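Local coordinates for protein Cas13d (PDB 6IV9) that binds CRISPR RNA as a CRISPR effector, with two HEPN domains that dictate crRNA maturation and target cleavage, at residues Thr188-Ala193 against Tyr503-Phe508; Gly511-Asp516 against Phe632-Lys637; Lys574-Ala579 against Val626-Arg631. The protein carries 2 engineered substitutions. All coordinates share one frame; numbering follows the deposited sequence.

Contacts 1 and 2 lie near the centre of the chain and contact 3 farther out. Contacts 1 and 2 have their centres about 10 Å apart and share a polar tie, since Lys637 NZ is 2.9 Å from Phe508 O. Contact 3 is nested in the chain between the two segments of contact 2; helix 630-638 serves both, and their centres are about 12 Å apart. Contact 1 reaches contact 3 through a weak hydrogen bond between Tyr503 OH and Lys574 NZ, 3.2 Å apart. Contacts 2 and 3 each bond phosphates of the crRNA, chain B, whereas the nearest atom of contact 1 is about 10 Å from the RNA.

Contact 1 (Thr188-Ala193 against Tyr503-Phe508); sequences TNIVYA and YMLTYF
Ile190 pushes its branch methyl CG2 against the start of the Phe508 ring, 3.8 Å from Phe508 CG, while the other arm of the same side chain brings Ile190 CG1 to 3.8 Å from Phe508 CB. The two side chains cross at about a right angle. Between them is an off-centre CH-pi contact: Ile190 CG2 sits 4.3 Å from the centroid of the Phe508 ring, 29° from the ring normal, so the methyl leans on the CB end of the aromatic group and not on its middle. This follows from the first torsion of Ile190 (chi1 -64°), which puts CG2 anti to the backbone N and sends CG1 off as a second prong toward Phe508 CB. At the end of that prong, Ile190 CD1 comes within 4.5 Å of Leu505 CG, a looser touch.

The contact joins the C-terminal part of helix 168-197 to segment 503-508, which carries on from helix 497-505, deep in the helical body of the protein. Helix 267-291 adds Met280 to the Phe508 side, and Phe257 meets the Phe508 ring edge-to-face. Within 503-508 the chain is tied by Thr506 OG1, which donates to Tyr503 O over 2.7 Å, in the carbonyl plane and on a lone pair; the same oxygen also accepts from Thr506 N. Across the interface there is no hydrogen bond. The attraction is therefore dispersion plus the mild CH-pi term, both dependent on shape and burial and neither fixing direction sharply.

Contact 2 (Gly511-Asp516 against Phe632-Lys637); sequences GKEIND and FVYLIK. With nucleotides of chain B.
A buried ion pair ties helix 630-638 to a helix start that also holds RNA: Lys637 NZ donates to Glu513 OE1 at 2.9 Å, on the syn lone pair, the two chains reaching in from opposite directions. Glu513 belongs to the first turn of helix 511-535 and also accepts from Asp510 N through OE1, the glutamate half of a capping box, with Asp510 OD2 accepting in return from Lys512 N. Its OE2 takes a bond from Tyr638 OH, so the carboxylate is gripped at both oxygens. Lys637 gets there by a bend at chi3 (88°), and its ammonium group holds Phe508 O as well. A water bonded to Tyr634 OH at 2.7 Å, in the plane of that ring, makes a long, weak bond to Glu513 OE2.

With a leucine in place of Glu513, Lys637 would probably be left as a buried charge without its mate, and Tyr638 OH would lose its acceptor. While Glu513 points to helix 630-638, Lys512 and Asn515 of the same helix start reach consecutive phosphates of chain B. Lys512 NZ, swung over by a bend at its last torsion, donates to OP2 of G36 at 2.9 Å. Asn515 ND2 points almost straight at OP1 of C35, at 2.8 Å with an N-H...O angle of 173°.

Contact 3 (Lys574-Ala579 against Val626-Arg631); sequences KPAASA and VIESSR. With nucleotides of chain B.
The loop 574-579 runs extended, with polyproline-like backbone angles from Pro575 to Ala577, past the turn that separates helices 617-627 and 630-638. The backbones stay well apart: Ala576 CA is 7.0 Å from Glu628 CA, and Ala579 CA is 7.4 Å from Ile627 CA. Two alanine methyls bridge the gap. Ala579 CB rests on the tip of Ile627, 3.8 Å from its CD1, beside Phe584, which touches both. Ala576 CB meets the extended Glu628 chain at its carboxylate, 3.2 Å from OE2, near the surface.

Beyond the turn, Ser629 is the N-cap of helix 630-638: its OG accepts from Phe632 N and, only weakly, from Arg631 N. The helix start thus capped faces the crRNA. Ser630 OG takes the amino N6 of A40 of chain B at 2.8 Å, nearly straight at 168°. Arg631, stretched out from CG to NE, binds one phosphate in bidentate fashion, NH1 to OP2 of U39 of chain B at 2.8 Å and NH2 to OP1 of the same nucleotide at 2.9 Å. One face of the guanidinium lies against the A40 base, whose C5 sits 3.5 Å above the guanidinium plane, toward its rim.

Contact 1 (Thr188-Ala193 against Tyr503-Phe508)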
loop_
_atom_site.group_PDB
_atom_site.type_symbol
_atom_site.label_atom_id
_atom_site.label_comp_id
_atom_site.label_asym_id
_atom_site.label_seq_id
_atom_site.Cartn_x
_atom_site.Cartn_y
_atom_site.Cartn_z
ATOM N N THR A 188 -9.337 7.355 -0.787
ATOM C CA THR A 188 -9.172 8.780 -0.446
ATOM C C THR A 188 -8.046 9.359 -1.305
ATOM O O THR A 188 -8.221 10.404 -1.867
ATOM C CB THR A 188 -8.891 8.965 1.048
ATOM O OG1 THR A 188 -10.040 8.572 1.778
ATOM C CG2 THR A 188 -8.549 10.397 1.390
ATOM N N ASN A 189 -6.936 8.650 -1.408
ATOM C CA ASN A 189 -5.798 9.136 -2.218
ATOM C C ASN A 189 -6.185 9.229 -3.699
ATOM O O ASN A 189 -5.821 10.188 -4.322
ATOM C CB ASN A 189 -4.577 8.240 -2.042
ATOM C CG ASN A 189 -3.964 8.370 -0.671
ATOM O OD1 ASN A 189 -4.345 9.225 0.085
ATOM N ND2 ASN A 189 -3.013 7.522 -0.359
ATOM N N ILE A 190 -6.856 8.217 -4.229
ATOM C CA ILE A 190 -7.223 8.219 -5.675
ATOM C C ILE A 190 -8.174 9.382 -5.981
ATOM O O ILE A 190 -7.971 10.066 -6.942
ATOM C CB ILE A 190 -7.842 6.870 -6.081
ATOM C CG1 ILE A 190 -6.849 5.719 -5.933
ATOM C CG2 ILE A 190 -8.416 6.975 -7.479
ATOM C CD1 ILE A 190 -7.452 4.358 -6.112
ATOM N N VAL A 191 -9.168 9.597 -5.140
ATOM C CA VAL A 191 -10.128 10.702 -5.392
ATOM C C VAL A 191 -9.364 12.029 -5.376
ATOM O O VAL A 191 -9.652 12.877 -6.182
ATOM C CB VAL A 191 -11.258 10.683 -4.353
ATOM C CG1 VAL A 191 -12.099 11.933 -4.421
ATOM C CG2 VAL A 191 -12.119 9.453 -4.505
ATOM N N TYR A 192 -8.445 12.189 -4.436
ATOM C CA TYR A 192 -7.663 13.442 -4.385
ATOM C C TYR A 192 -6.831 13.581 -5.658
ATOM O O TYR A 192 -6.804 14.632 -6.229
ATOM C CB TYR A 192 -6.754 13.456 -3.160
ATOM C CG TYR A 192 -5.681 14.505 -3.225
ATOM C CD1 TYR A 192 -5.969 15.840 -3.055
ATOM C CD2 TYR A 192 -4.378 14.156 -3.494
ATOM C CE1 TYR A 192 -4.984 16.806 -3.132
ATOM C CE2 TYR A 192 -3.381 15.106 -3.570
ATOM C CZ TYR A 192 -3.683 16.437 -3.395
ATOM O OH TYR A 192 -2.681 17.347 -3.468
ATOM N N ALA A 193 -6.200 12.506 -6.093
ATOM C CA ALA A 193 -5.353 12.564 -7.298
ATOM C C ALA A 193 -6.197 12.958 -8.516
ATOM O O ALA A 193 -5.765 13.782 -9.285
ATOM C CB ALA A 193 -4.701 11.237 -7.512
ATOM N N TYR A 503 -7.732 -5.114 -9.488
ATOM C CA TYR A 503 -6.727 -4.883 -10.547
ATOM C C TYR A 503 -6.971 -3.514 -11.186
ATOM O O TYR A 503 -6.046 -2.815 -11.454
ATOM C CB TYR A 503 -6.756 -5.950 -11.639
ATOM C CG TYR A 503 -5.854 -5.583 -12.783
ATOM C CD1 TYR A 503 -4.491 -5.746 -12.684
ATOM C CD2 TYR A 503 -6.342 -4.987 -13.926
ATOM C CE1 TYR A 503 -3.635 -5.368 -13.696
ATOM C CE2 TYR A 503 -5.502 -4.603 -14.953
ATOM C CZ TYR A 503 -4.142 -4.786 -14.835
ATOM O OH TYR A 503 -3.290 -4.401 -15.813
ATOM N N MET A 504 -8.231 -3.156 -11.382
ATOM C CA MET A 504 -8.602 -1.868 -12.013
ATOM C C MET A 504 -8.079 -0.707 -11.156
ATOM O O MET A 504 -7.496 0.177 -11.696
ATOM C CB MET A 504 -10.121 -1.764 -12.155
ATOM C CG MET A 504 -10.579 -0.478 -12.773
ATOM S SD MET A 504 -10.774 0.852 -11.589
ATOM C CE MET A 504 -12.224 0.275 -10.722
ATOM N N LEU A 505 -8.172 -0.825 -9.837
ATOM C CA LEU A 505 -7.727 0.212 -8.876
ATOM C C LEU A 505 -6.230 0.481 -9.044
ATOM O O LEU A 505 -5.822 1.586 -8.878
ATOM C CB LEU A 505 -7.961 -0.323 -7.469
ATOM C CG LEU A 505 -9.131 0.258 -6.687
ATOM C CD1 LEU A 505 -10.200 0.861 -7.565
ATOM C CD2 LEU A 505 -9.691 -0.755 -5.715
ATOM N N THR A 506 -5.463 -0.537 -9.425
ATOM C CA THR A 506 -3.982 -0.429 -9.536
ATOM C C THR A 506 -3.545 0.554 -10.620
ATOM O O THR A 506 -2.436 1.015 -10.563
ATOM C CB THR A 506 -3.282 -1.783 -9.630
ATOM O OG1 THR A 506 -3.500 -2.299 -10.930
ATOM C CG2 THR A 506 -3.719 -2.741 -8.549
ATOM N N TYR A 507 -4.426 0.896 -11.543
ATOM C CA TYR A 507 -4.098 1.878 -12.602
ATOM C C TYR A 507 -3.747 3.229 -11.967
ATOM O O TYR A 507 -2.965 3.949 -12.507
ATOM C CB TYR A 507 -5.302 2.097 -13.510
ATOM C CG TYR A 507 -5.291 1.229 -14.733
ATOM C CD1 TYR A 507 -5.600 -0.109 -14.660
ATOM C CD2 TYR A 507 -4.934 1.744 -15.957
ATOM C CE1 TYR A 507 -5.574 -0.913 -15.782
ATOM C CE2 TYR A 507 -4.897 0.958 -17.088
ATOM C CZ TYR A 507 -5.227 -0.375 -17.003
ATOM O OH TYR A 507 -5.190 -1.116 -18.138
ATOM N N PHE A 508 -4.384 3.534 -10.850
ATOM C CA PHE A 508 -4.226 4.839 -10.176
ATOM C C PHE A 508 -3.094 4.810 -9.149
ATOM O O PHE A 508 -2.848 5.833 -8.564
ATOM C CB PHE A 508 -5.545 5.195 -9.504
ATOM C CG PHE A 508 -6.718 5.223 -10.444
ATOM C CD1 PHE A 508 -6.793 6.172 -11.445
ATOM C CD2 PHE A 508 -7.731 4.295 -10.342
ATOM C CE1 PHE A 508 -7.863 6.194 -12.323
ATOM C CE2 PHE A 508 -8.798 4.322 -11.218
ATOM C CZ PHE A 508 -8.870 5.274 -12.198
#

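Contact 2 (Gly511-Asp516 against Phe632-Lys637)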
loop_
_atom_site.group_PDB
_atom_site.type_symbol
_atom_site.label_atom_id
_atom_site.label_comp_id
_atom_site.label_asym_id
_atom_site.label_seq_id
_atom_site.Cartn_x
_atom_site.Cartn_y
_atom_site.Cartn_z
ATOM N N GLY A 511 3.930 1.641 -7.657
ATOM C CA GLY A 511 4.284 0.264 -7.292
ATOM C C GLY A 511 4.243 0.054 -5.792
ATOM O O GLY A 511 3.821 -0.995 -5.372
ATOM N N LYS A 512 4.706 1.022 -5.011
ATOM C CA LYS A 512 4.676 0.875 -3.539
ATOM C C LYS A 512 3.235 0.829 -3.037
ATOM O O LYS A 512 2.968 0.124 -2.104
ATOM C CB LYS A 512 5.501 1.978 -2.880
ATOM C CG LYS A 512 6.986 1.701 -2.938
ATOM C CD LYS A 512 7.834 2.770 -2.375
ATOM C CE LYS A 512 9.296 2.440 -2.525
ATOM N NZ LYS A 512 9.598 1.054 -2.122
ATOM N N GLU A 513 2.382 1.658 -3.611
ATOM C CA GLU A 513 0.958 1.695 -3.227
ATOM C C GLU A 513 0.320 0.350 -3.589
ATOM O O GLU A 513 -0.442 -0.165 -2.811
ATOM C CB GLU A 513 0.274 2.881 -3.896
ATOM C CG GLU A 513 0.716 4.230 -3.375
ATOM C CD GLU A 513 0.062 5.393 -4.093
ATOM O OE1 GLU A 513 0.093 5.405 -5.299
ATOM O OE2 GLU A 513 -0.475 6.244 -3.423
ATOM N N ILE A 514 0.650 -0.182 -4.751
ATOM C CA ILE A 514 0.095 -1.496 -5.160
ATOM C C ILE A 514 0.564 -2.544 -4.150
ATOM O O ILE A 514 -0.241 -3.300 -3.696
ATOM C CB ILE A 514 0.585 -1.836 -6.575
ATOM C CG1 ILE A 514 -0.035 -0.916 -7.623
ATOM C CG2 ILE A 514 0.372 -3.304 -6.894
ATOM C CD1 ILE A 514 0.576 -1.040 -8.983
ATOM N N ASN A 515 1.843 -2.529 -3.798
ATOM C CA ASN A 515 2.380 -3.535 -2.855
ATOM C C ASN A 515 1.683 -3.413 -1.506
ATOM O O ASN A 515 1.296 -4.407 -0.978
ATOM C CB ASN A 515 3.882 -3.369 -2.673
ATOM C CG ASN A 515 4.631 -3.909 -3.864
ATOM O OD1 ASN A 515 4.065 -4.659 -4.629
ATOM N ND2 ASN A 515 5.884 -3.533 -4.017
ATOM N N ASP A 516 1.544 -2.195 -1.013
ATOM C CA ASP A 516 0.908 -2.002 0.306
ATOM C C ASP A 516 -0.554 -2.456 0.281
ATOM O O ASP A 516 -0.929 -3.226 1.128
ATOM C CB ASP A 516 0.970 -0.529 0.679
ATOM C CG ASP A 516 0.399 -0.244 2.048
ATOM O OD1 ASP A 516 0.735 -0.961 2.957
ATOM O OD2 ASP A 516 -0.344 0.703 2.172
ATOM N N PHE A 632 8.344 11.132 -10.835
ATOM C CA PHE A 632 7.736 12.344 -11.424
ATOM C C PHE A 632 6.219 12.155 -11.489
ATOM O O PHE A 632 5.497 13.023 -11.108
ATOM C CB PHE A 632 8.276 12.554 -12.835
ATOM C CG PHE A 632 7.530 13.576 -13.647
ATOM C CD1 PHE A 632 7.669 14.922 -13.377
ATOM C CD2 PHE A 632 6.694 13.200 -14.680
ATOM C CE1 PHE A 632 6.988 15.863 -14.119
ATOM C CE2 PHE A 632 6.014 14.147 -15.422
ATOM C CZ PHE A 632 6.167 15.473 -15.139
ATOM N N VAL A 633 5.779 10.978 -11.917
ATOM C CA VAL A 633 4.320 10.725 -12.038
ATOM C C VAL A 633 3.669 10.845 -10.657
ATOM O O VAL A 633 2.621 11.415 -10.556
ATOM C CB VAL A 633 4.053 9.363 -12.690
ATOM C CG1 VAL A 633 2.595 8.980 -12.587
ATOM C CG2 VAL A 633 4.521 9.347 -14.127
ATOM N N TYR A 634 4.330 10.319 -9.639
ATOM C CA TYR A 634 3.796 10.397 -8.263
ATOM C C TYR A 634 3.651 11.869 -7.858
ATOM O O TYR A 634 2.655 12.223 -7.313
ATOM C CB TYR A 634 4.733 9.660 -7.303
ATOM C CG TYR A 634 4.197 9.535 -5.905
ATOM C CD1 TYR A 634 4.324 10.567 -5.000
ATOM C CD2 TYR A 634 3.535 8.398 -5.492
ATOM C CE1 TYR A 634 3.829 10.469 -3.719
ATOM C CE2 TYR A 634 3.025 8.287 -4.214
ATOM C CZ TYR A 634 3.166 9.329 -3.324
ATOM O OH TYR A 634 2.660 9.260 -2.073
ATOM N N LEU A 635 4.654 12.685 -8.153
ATOM C CA LEU A 635 4.620 14.116 -7.777
ATOM C C LEU A 635 3.493 14.843 -8.508
ATOM O O LEU A 635 2.841 15.626 -7.908
ATOM C CB LEU A 635 5.981 14.734 -8.093
ATOM C CG LEU A 635 7.097 14.333 -7.139
ATOM C CD1 LEU A 635 8.457 14.651 -7.723
ATOM C CD2 LEU A 635 6.923 15.025 -5.808
ATOM N N ILE A 636 3.333 14.585 -9.789
ATOM C CA ILE A 636 2.256 15.261 -10.554
ATOM C C ILE A 636 0.890 14.815 -10.041
ATOM O O ILE A 636 0.020 15.616 -9.963
ATOM C CB ILE A 636 2.415 15.011 -12.058
ATOM C CG1 ILE A 636 3.739 15.573 -12.563
ATOM C CG2 ILE A 636 1.241 15.592 -12.802
ATOM C CD1 ILE A 636 3.929 17.021 -12.249
ATOM N N LYS A 637 0.754 13.541 -9.727
ATOM C CA LYS A 637 -0.518 12.957 -9.254
ATOM C C LYS A 637 -0.962 13.606 -7.937
ATOM O O LYS A 637 -2.120 13.954 -7.820
ATOM C CB LYS A 637 -0.186 11.492 -8.987
ATOM C CG LYS A 637 -1.322 10.550 -8.693
ATOM C CD LYS A 637 -0.889 9.113 -8.848
ATOM C CE LYS A 637 -0.297 8.507 -7.596
ATOM N NZ LYS A 637 -0.350 7.031 -7.602
ATOM P P U B 34 7.090 -9.133 -2.170
ATOM O OP1 U B 34 7.017 -8.844 -3.628
ATOM O OP2 U B 34 8.361 -9.287 -1.496
ATOM O "O5'" U B 34 6.279 -8.016 -1.423
ATOM C "C5'" U B 34 6.917 -6.838 -0.908
ATOM C "C4'" U B 34 5.923 -6.064 -0.090
ATOM O "O4'" U B 34 5.504 -6.782 1.089
ATOM C "C3'" U B 34 6.423 -4.731 0.448
ATOM O "O3'" U B 34 6.330 -3.792 -0.634
ATOM C "C2'" U B 34 5.415 -4.476 1.558
ATOM O "O2'" U B 34 4.200 -3.987 1.008
ATOM C "C1'" U B 34 5.279 -5.881 2.146
ATOM N N1 U B 34 6.270 -6.173 3.199
ATOM C C2 U B 34 6.050 -5.538 4.400
ATOM O O2 U B 34 5.122 -4.773 4.576
ATOM N N3 U B 34 6.967 -5.809 5.366
ATOM C C4 U B 34 8.060 -6.633 5.268
ATOM O O4 U B 34 8.745 -6.820 6.257
ATOM C C5 U B 34 8.211 -7.284 4.004
ATOM C C6 U B 34 7.341 -7.012 3.022
ATOM P P C B 35 7.489 -2.617 -0.807
ATOM O OP1 C B 35 7.185 -1.934 -2.073
ATOM O OP2 C B 35 8.786 -3.197 -0.595
ATOM O "O5'" C B 35 7.298 -1.765 0.494
ATOM C "C5'" C B 35 6.082 -0.972 0.615
ATOM C "C4'" C B 35 6.007 -0.348 1.983
ATOM O "O4'" C B 35 5.966 -1.400 2.946
ATOM C "C3'" C B 35 7.217 0.496 2.391
ATOM O "O3'" C B 35 7.047 1.774 1.828
ATOM C "C2'" C B 35 7.135 0.448 3.907
ATOM O "O2'" C B 35 6.168 1.308 4.439
ATOM C "C1'" C B 35 6.661 -0.987 4.111
ATOM N N1 C B 35 7.748 -1.932 4.373
ATOM C C2 C B 35 8.200 -1.992 5.687
ATOM O O2 C B 35 7.668 -1.264 6.515
ATOM N N3 C B 35 9.141 -2.894 6.022
ATOM C C4 C B 35 9.724 -3.624 5.073
ATOM N N4 C B 35 10.691 -4.465 5.437
ATOM C C5 C B 35 9.316 -3.550 3.710
ATOM C C6 C B 35 8.368 -2.657 3.400
ATOM P P G B 36 8.306 2.620 1.376
ATOM O OP1 G B 36 7.812 3.833 0.654
ATOM O OP2 G B 36 9.271 1.708 0.671
ATOM O "O5'" G B 36 9.054 2.905 2.726
ATOM C "C5'" G B 36 8.464 3.804 3.675
ATOM C "C4'" G B 36 9.241 3.776 4.967
ATOM O "O4'" G B 36 9.197 2.458 5.530
ATOM C "C3'" G B 36 10.721 4.115 4.837
ATOM O "O3'" G B 36 10.991 5.505 4.969
ATOM C "C2'" G B 36 11.354 3.340 5.969
ATOM O "O2'" G B 36 11.195 4.009 7.207
ATOM C "C1'" G B 36 10.440 2.124 6.076
ATOM N N9 G B 36 10.976 0.989 5.368
ATOM C C8 G B 36 10.990 0.767 4.013
ATOM N N7 G B 36 11.594 -0.343 3.688
ATOM C C5 G B 36 12.035 -0.852 4.892
ATOM C C6 G B 36 12.750 -2.034 5.170
ATOM O O6 G B 36 13.152 -2.891 4.379
ATOM N N1 G B 36 12.966 -2.188 6.530
ATOM C C2 G B 36 12.554 -1.310 7.495
ATOM N N2 G B 36 12.850 -1.635 8.750
ATOM N N3 G B 36 11.889 -0.200 7.249
ATOM C C4 G B 36 11.668 -0.035 5.935
HETATM O O HOH W 1 1.835 6.904 -1.079
#

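Contact 3 (Lys574-Ala579 against Val626-Arg631)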
loop_
_atom_site.group_PDB
_atom_site.type_symbol
_atom_site.label_atom_id
_atom_site.label_comp_id
_atom_site.label_asym_id
_atom_site.label_seq_id
_atom_site.Cartn_x
_atom_site.Cartn_y
_atom_site.Cartn_z
ATOM N N LYS A 574 3.845 -1.012 -17.616
ATOM C CA LYS A 574 2.855 -0.829 -18.701
ATOM C C LYS A 574 3.562 -0.128 -19.863
ATOM O O LYS A 574 4.603 0.473 -19.652
ATOM C CB LYS A 574 1.622 -0.069 -18.203
ATOM C CG LYS A 574 0.533 -0.924 -17.568
ATOM C CD LYS A 574 -0.682 -0.154 -17.077
ATOM C CE LYS A 574 -1.220 -0.605 -15.733
ATOM N NZ LYS A 574 -1.125 -2.070 -15.549
ATOM N N PRO A 575 3.014 -0.141 -21.087
ATOM C CA PRO A 575 3.657 0.531 -22.208
ATOM C C PRO A 575 3.787 2.021 -21.889
ATOM O O PRO A 575 2.926 2.551 -21.254
ATOM C CB PRO A 575 2.639 0.421 -23.341
ATOM C CG PRO A 575 1.759 -0.730 -22.949
ATOM C CD PRO A 575 1.766 -0.771 -21.438
ATOM N N ALA A 576 4.868 2.648 -22.349
ATOM C CA ALA A 576 5.078 4.084 -22.075
ATOM C C ALA A 576 3.965 4.879 -22.745
ATOM O O ALA A 576 3.515 4.496 -23.810
ATOM C CB ALA A 576 6.429 4.546 -22.551
ATOM N N ALA A 577 3.570 5.968 -22.104
ATOM C CA ALA A 577 2.487 6.820 -22.628
ATOM C C ALA A 577 2.966 7.560 -23.878
ATOM O O ALA A 577 4.172 7.703 -24.063
ATOM C CB ALA A 577 2.092 7.814 -21.562
ATOM N N SER A 578 2.032 7.956 -24.732
ATOM C CA SER A 578 2.432 8.873 -25.818
ATOM C C SER A 578 2.517 10.212 -25.096
ATOM O O SER A 578 1.505 10.642 -24.603
ATOM C CB SER A 578 1.380 8.925 -26.873
ATOM O OG SER A 578 1.384 7.737 -27.639
ATOM N N ALA A 579 3.700 10.792 -24.949
ATOM C CA ALA A 579 3.747 12.054 -24.183
ATOM C C ALA A 579 2.957 13.139 -24.915
ATOM O O ALA A 579 3.142 13.321 -26.103
ATOM C CB ALA A 579 5.158 12.470 -23.912
ATOM N N VAL A 626 12.166 12.294 -17.336
ATOM C CA VAL A 626 11.204 12.975 -16.437
ATOM C C VAL A 626 9.815 12.356 -16.569
ATOM O O VAL A 626 9.337 11.801 -15.611
ATOM C CB VAL A 626 11.185 14.490 -16.685
ATOM C CG1 VAL A 626 10.286 15.207 -15.709
ATOM C CG2 VAL A 626 12.584 15.069 -16.642
ATOM N N ILE A 627 9.246 12.426 -17.762
ATOM C CA ILE A 627 7.859 11.951 -17.992
ATOM C C ILE A 627 7.750 10.464 -17.666
ATOM O O ILE A 627 6.777 10.098 -17.076
ATOM C CB ILE A 627 7.400 12.261 -19.429
ATOM C CG1 ILE A 627 7.347 13.768 -19.689
ATOM C CG2 ILE A 627 6.078 11.583 -19.712
ATOM C CD1 ILE A 627 7.116 14.148 -21.121
ATOM N N GLU A 628 8.754 9.668 -18.000
ATOM C CA GLU A 628 8.685 8.202 -17.766
ATOM C C GLU A 628 9.130 7.826 -16.347
ATOM O O GLU A 628 9.200 6.655 -16.064
ATOM C CB GLU A 628 9.451 7.435 -18.833
ATOM C CG GLU A 628 8.809 7.531 -20.196
ATOM C CD GLU A 628 9.425 6.634 -21.258
ATOM O OE1 GLU A 628 10.436 5.976 -20.978
ATOM O OE2 GLU A 628 8.895 6.614 -22.371
ATOM N N SER A 629 9.461 8.803 -15.527
ATOM C CA SER A 629 9.871 8.478 -14.148
ATOM C C SER A 629 8.631 8.274 -13.283
ATOM O O SER A 629 7.844 9.170 -13.179
ATOM C CB SER A 629 10.720 9.545 -13.560
ATOM O OG SER A 629 10.774 9.405 -12.166
ATOM N N SER A 630 8.560 7.149 -12.590
ATOM C CA SER A 630 7.421 6.883 -11.681
ATOM C C SER A 630 7.423 7.921 -10.553
ATOM O O SER A 630 6.387 8.182 -9.998
ATOM C CB SER A 630 7.434 5.483 -11.174
ATOM O OG SER A 630 8.605 5.218 -10.462
ATOM N N ARG A 631 8.599 8.410 -10.183
ATOM C CA ARG A 631 8.704 9.439 -9.124
ATOM C C ARG A 631 8.080 10.752 -9.592
ATOM O O ARG A 631 7.424 11.386 -8.810
ATOM C CB ARG A 631 10.157 9.544 -8.679
ATOM C CG ARG A 631 10.544 8.312 -7.889
ATOM C CD ARG A 631 11.990 8.026 -7.686
ATOM N NE ARG A 631 12.094 6.698 -7.134
ATOM C CZ ARG A 631 13.233 6.110 -6.872
ATOM N NH1 ARG A 631 13.243 4.934 -6.287
ATOM N NH2 ARG A 631 14.361 6.693 -7.210
ATOM P P A B 40 20.713 1.147 -7.940
ATOM O OP1 A B 40 21.905 0.280 -8.087
ATOM O OP2 A B 40 20.066 1.790 -9.123
ATOM O "O5'" A B 40 19.569 0.283 -7.219
ATOM C "C5'" A B 40 18.457 -0.268 -7.974
ATOM C "C4'" A B 40 17.150 -0.021 -7.267
ATOM O "O4'" A B 40 16.673 1.311 -7.557
ATOM C "C3'" A B 40 15.966 -0.837 -7.766
ATOM O "O3'" A B 40 15.958 -2.208 -7.437
ATOM C "C2'" A B 40 14.786 -0.086 -7.169
ATOM O "O2'" A B 40 14.396 -0.474 -5.862
ATOM C "C1'" A B 40 15.285 1.360 -7.257
ATOM N N9 A B 40 14.599 2.196 -8.247
ATOM C C8 A B 40 15.131 2.959 -9.260
ATOM N N7 A B 40 14.233 3.643 -9.932
ATOM C C5 A B 40 13.029 3.295 -9.331
ATOM C C6 A B 40 11.700 3.698 -9.562
ATOM N N6 A B 40 11.343 4.547 -10.525
ATOM N N1 A B 40 10.736 3.182 -8.763
ATOM C C2 A B 40 11.092 2.329 -7.798
ATOM N N3 A B 40 12.304 1.874 -7.482
ATOM C C4 A B 40 13.240 2.409 -8.289
ATOM P P U B 39 16.966 4.969 -5.600
ATOM O OP1 U B 39 17.041 5.727 -6.829
ATOM O OP2 U B 39 15.802 4.052 -5.437
ATOM O "O5'" U B 39 18.241 4.133 -5.206
ATOM C "C5'" U B 39 19.557 4.637 -5.489
ATOM C "C4'" U B 39 20.581 3.653 -4.973
ATOM O "O4'" U B 39 20.351 3.389 -3.559
ATOM C "C3'" U B 39 20.538 2.268 -5.587
ATOM O "O3'" U B 39 21.083 2.303 -6.887
ATOM C "C2'" U B 39 21.285 1.449 -4.536
ATOM O "O2'" U B 39 22.684 1.604 -4.422
ATOM C "C1'" U B 39 20.698 2.040 -3.261
ATOM N N1 U B 39 19.487 1.352 -2.798
ATOM C C2 U B 39 19.639 0.112 -2.204
ATOM O O2 U B 39 20.721 -0.439 -2.093
ATOM N N3 U B 39 18.469 -0.465 -1.769
ATOM C C4 U B 39 17.194 0.063 -1.860
ATOM O O4 U B 39 16.241 -0.569 -1.414
ATOM C C5 U B 39 17.124 1.347 -2.485
ATOM C C6 U B 39 18.244 1.933 -2.922
ATOM P P U B 38 11.921 4.595 -2.088
ATOM O OP1 U B 38 10.835 5.402 -1.635
ATOM O OP2 U B 38 11.835 3.775 -3.268
ATOM O "O5'" U B 38 13.121 5.622 -2.272
ATOM C "C5'" U B 38 14.288 5.187 -2.862
ATOM C "C4'" U B 38 15.389 6.190 -2.591
ATOM O "O4'" U B 38 15.519 6.356 -1.160
ATOM C "C3'" U B 38 16.737 5.666 -3.044
ATOM O "O3'" U B 38 16.908 6.059 -4.409
ATOM C "C2'" U B 38 17.710 6.361 -2.092
ATOM O "O2'" U B 38 17.956 7.698 -2.463
ATOM C "C1'" U B 38 16.892 6.416 -0.811
ATOM N N1 U B 38 17.198 5.328 0.121
ATOM C C2 U B 38 17.063 5.612 1.471
ATOM O O2 U B 38 16.715 6.715 1.880
ATOM N N3 U B 38 17.326 4.553 2.315
ATOM C C4 U B 38 17.683 3.256 1.947
ATOM O O4 U B 38 17.878 2.395 2.821
ATOM C C5 U B 38 17.744 3.036 0.524
ATOM C C6 U B 38 17.507 4.059 -0.318
#